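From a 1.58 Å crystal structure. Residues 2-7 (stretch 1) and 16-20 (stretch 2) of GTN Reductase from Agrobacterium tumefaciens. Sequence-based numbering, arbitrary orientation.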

ATOM      1  N   THR A   2       4.738  25.207   7.407  1.00 40.65           N
ATOM      2  CA  THR A   2       3.648  24.247   7.255  1.00 30.61           C
ATOM      3  C   THR A   2       3.525  23.388   8.506  1.00 33.45           C
ATOM      4  O   THR A   2       4.519  22.925   9.056  1.00 33.78           O
ATOM      5  CB  THR A   2       3.864  23.356   6.046  1.00 33.09           C
ATOM      6  OG1 THR A   2       4.122  24.172   4.900  1.00 41.99           O
ATOM      7  CG2 THR A   2       2.613  22.510   5.783  1.00 31.13           C
ATOM      8  N   SER A   3       2.291  23.161   8.933  1.00 25.98           N
ATOM      9  CA  SER A   3       1.992  22.383  10.122  1.00 25.64           C
ATOM     10  C   SER A   3       1.438  21.021   9.723  1.00 26.91           C
ATOM     11  O   SER A   3       0.732  20.896   8.726  1.00 23.24           O
ATOM     12  CB  SER A   3       0.967  23.114  10.983  1.00 30.51           C
ATOM     13  OG  SER A   3       0.455  22.300  12.011  1.00 28.72           O
ATOM     14  N   LEU A   4       1.751  20.014  10.542  1.00 22.96           N
ATOM     15  CA  LEU A   4       1.148  18.690  10.412  1.00 24.58           C
ATOM     16  C   LEU A   4      -0.374  18.758  10.430  1.00 23.70           C
ATOM     17  O   LEU A   4      -1.046  17.879   9.867  1.00 22.37           O
ATOM     18  CB  LEU A   4       1.645  17.804  11.564  1.00 22.38           C
ATOM     19  CG  LEU A   4       1.221  16.328  11.624  1.00 22.69           C
ATOM     20  CD1 LEU A   4       1.761  15.571  10.441  1.00 22.62           C
ATOM     21  CD2 LEU A   4       1.694  15.683  12.927  1.00 24.85           C
ATOM     22  N   PHE A   5      -0.930  19.768  11.085  1.00 24.69           N
ATOM     23  CA  PHE A   5      -2.358  19.850  11.323  1.00 21.47           C
ATOM     24  C   PHE A   5      -3.088  20.673  10.281  1.00 26.56           C
ATOM     25  O   PHE A   5      -4.318  20.718  10.310  1.00 31.93           O
ATOM     26  CB  PHE A   5      -2.595  20.393  12.741  1.00 25.53           C
ATOM     27  CG  PHE A   5      -1.936  19.546  13.791  1.00 25.11           C
ATOM     28  CD1 PHE A   5      -2.462  18.310  14.126  1.00 30.92           C
ATOM     29  CD2 PHE A   5      -0.774  19.962  14.410  1.00 30.76           C
ATOM     30  CE1 PHE A   5      -1.840  17.507  15.071  1.00 31.69           C
ATOM     31  CE2 PHE A   5      -0.147  19.166  15.353  1.00 34.45           C
ATOM     32  CZ  PHE A   5      -0.677  17.938  15.682  1.00 34.29           C
ATOM     33  N   GLU A   6      -2.385  21.251   9.323  1.00 23.15           N
ATOM     34  CA  GLU A   6      -3.106  22.081   8.373  1.00 25.72           C
ATOM     35  C   GLU A   6      -3.394  21.328   7.080  1.00 18.92           C
ATOM     36  O   GLU A   6      -2.792  20.290   6.787  1.00 20.98           O
ATOM     37  CB  GLU A   6      -2.321  23.364   8.089  1.00 36.52           C
ATOM     38  CG  GLU A   6      -1.272  23.261   7.033  1.00 31.83           C
ATOM     39  CD  GLU A   6      -0.450  24.543   6.924  1.00 45.32           C
ATOM     40  OE1 GLU A   6       0.308  24.842   7.869  1.00 40.33           O
ATOM     41  OE2 GLU A   6      -0.580  25.257   5.907  1.00 53.59           O
ATOM     42  N   PRO A   7      -4.345  21.819   6.289  1.00 20.74           N
ATOM     43  CA  PRO A   7      -4.781  21.073   5.102  1.00 20.46           C
ATOM     44  C   PRO A   7      -3.693  20.945   4.052  1.00 25.01           C
ATOM     45  O   PRO A   7      -2.688  21.661   4.035  1.00 22.50           O
ATOM     46  CB  PRO A   7      -5.956  21.898   4.565  1.00 27.94           C
ATOM     47  CG  PRO A   7      -6.378  22.776   5.693  1.00 49.99           C
ATOM     48  CD  PRO A   7      -5.170  23.018   6.523  1.00 33.38           C
ATOM     49  N   ALA A  16      -7.870  17.404   4.916  1.00 19.48           N
ATOM     50  CA  ALA A  16      -8.123  18.352   6.009  1.00 19.29           C
ATOM     51  C   ALA A  16      -6.911  18.535   6.906  1.00 23.50           C
ATOM     52  O   ALA A  16      -6.833  19.531   7.634  1.00 23.54           O
ATOM     53  CB  ALA A  16      -9.306  17.892   6.857  1.00 24.29           C
ATOM     54  N   ASN A  17      -5.982  17.588   6.889  1.00 20.42           N
ATOM     55  CA  ASN A  17      -4.759  17.664   7.668  1.00 19.17           C
ATOM     56  C   ASN A  17      -3.761  16.712   7.038  1.00 18.49           C
ATOM     57  O   ASN A  17      -4.069  16.003   6.076  1.00 18.58           O
ATOM     58  CB  ASN A  17      -5.003  17.342   9.147  1.00 19.45           C
ATOM     59  CG  ASN A  17      -5.525  15.942   9.360  1.00 20.80           C
ATOM     60  OD1 ASN A  17      -4.842  14.956   9.067  1.00 18.90           O
ATOM     61  ND2 ASN A  17      -6.738  15.841   9.898  1.00 18.93           N
ATOM     62  N   ARG A  18      -2.553  16.692   7.592  1.00 18.35           N
ATOM     63  CA  ARG A  18      -1.463  15.939   7.003  1.00 17.93           C
ATOM     64  C   ARG A  18      -1.127  14.686   7.802  1.00 20.47           C
ATOM     65  O   ARG A  18      -0.020  14.161   7.694  1.00 19.32           O
ATOM     66  CB  ARG A  18      -0.251  16.851   6.831  1.00 20.46           C
ATOM     67  CG  ARG A  18      -0.527  17.908   5.771  1.00 18.78           C
ATOM     68  CD  ARG A  18       0.274  19.168   6.011  1.00 18.97           C
ATOM     69  NE  ARG A  18      -0.084  20.216   5.043  1.00 24.98           N
ATOM     70  CZ  ARG A  18       0.599  20.489   3.937  1.00 23.39           C
ATOM     71  NH1 ARG A  18       1.693  19.801   3.629  1.00 21.59           N
ATOM     72  NH2 ARG A  18       0.180  21.454   3.129  1.00 28.16           N
ATOM     73  N   ILE A  19      -2.093  14.162   8.547  1.00 19.26           N
ATOM     74  CA  ILE A  19      -1.942  12.920   9.293  1.00 17.66           C
ATOM     75  C   ILE A  19      -2.672  11.848   8.489  1.00 17.39           C
ATOM     76  O   ILE A  19      -3.888  11.926   8.298  1.00 19.69           O
ATOM     77  CB  ILE A  19      -2.502  13.051  10.722  1.00 17.08           C
ATOM     78  CG1 ILE A  19      -1.672  14.027  11.559  1.00 17.66           C
ATOM     79  CG2 ILE A  19      -2.515  11.713  11.450  1.00 16.89           C
ATOM     80  CD1 ILE A  19      -2.445  14.682  12.712  1.00 23.84           C
ATOM     81  N   VAL A  20      -1.931  10.883   7.967  1.00 14.75           N
ATOM     82  CA  VAL A  20      -2.455   9.864   7.071  1.00 15.83           C
ATOM     83  C   VAL A  20      -2.508   8.535   7.812  1.00 15.35           C
ATOM     84  O   VAL A  20      -1.603   8.205   8.584  1.00 17.41           O
ATOM     85  CB  VAL A  20      -1.576   9.786   5.810  1.00 15.71           C
ATOM     86  CG1 VAL A  20      -2.004   8.675   4.863  1.00 16.15           C
ATOM     87  CG2 VAL A  20      -1.573  11.136   5.101  1.00 19.43           C
TER

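A single residue, Arg18, donates every hydrogen bond that crosses between the stretches, from its backbone and its guanidinium, and each acceptor is a backbone carbonyl. The stretches do not pair as strands. Residues 2-7 have no regular helix or strand, and Arg18 itself lies just before the strand that begins at Ile19.

The backbone bond runs from Arg18 N to Leu4 O (3.0 Å, 148° at the hydrogen). From the same residue the side chain sets out toward stretch 1, with chi1 in m and chi2 and chi3 both t, an extended course that carries the guanidinium to the carbonyls of Glu6 and Pro7. Pro7 O is held by two donors at once, Arg18 NE at 3.1 Å and Arg18 NH2 at 3.0 Å, and lies near the guanidinium plane, where the N-H bonds point. Arg18 NE also makes a weak bond to Glu6 O, 3.2 Å long but bent to 129°. Long reach and several in-plane donors suit arginine to this place; NH1 is hydrogen-bonded elsewhere in the structure. Over one face of the guanidinium sits the methyl of Thr2, with Thr2 CG2 3.4 Å from Arg18 CZ, so an apolar group covers a surface that offers no N-H. Arg18 gives up 108 Å² to stretch 1, the largest share of the 437 Å² buried in total.

The carbonyls are presented by a folded segment. Ser3 to Glu6 form a type I beta turn, closed by Glu6 N to Ser3 O at 3.2 Å. Two side chains reinforce it: Ser3 OG accepts from Phe5 N (3.0 Å), and Glu6, with chi1 in p, brings OE1 back to Ser3 N (2.8 Å). A short hydroxyl and a longer carboxylate thus meet backbone donors within the same segment. Pro7, which has no backbone N-H to offer, contributes its carbonyl to the arginine and packs its CA 3.6 Å from Ala16 O.

Asn17 holds its own stretch in shape: its OD1 accepts from Ile19 N at 2.9 Å, and both OD1 and ND2 are also bonded elsewhere, so the polar end of this buried residue is satisfied. Its main contribution across the contact is closer to the backbone, where Asn17 CA approaches Glu6 O at 3.4 Å in a CA-H...O contact with an angle of 149°, while Asn17 CB lies 3.6 Å from Phe5 O.

Beyond the polar bonds lies an apolar patch. Leu4 and Ile19 are both buried, and both start sideways before their ends come nearer; Leu4 CG meets Ile19 CG1 at 3.7 Å. The CA-to-CB bond of Phe5 points away from stretch 2, yet its ring still reaches Ile19, with Phe5 CE1 3.7 Å from Ile19 CD1. The CG1-CD1 arm of Ile19 thus meets two hydrocarbon neighbours, Leu4 and the Phe5 ring. Val20, the next residue along the strand, makes no contact with stretch 1.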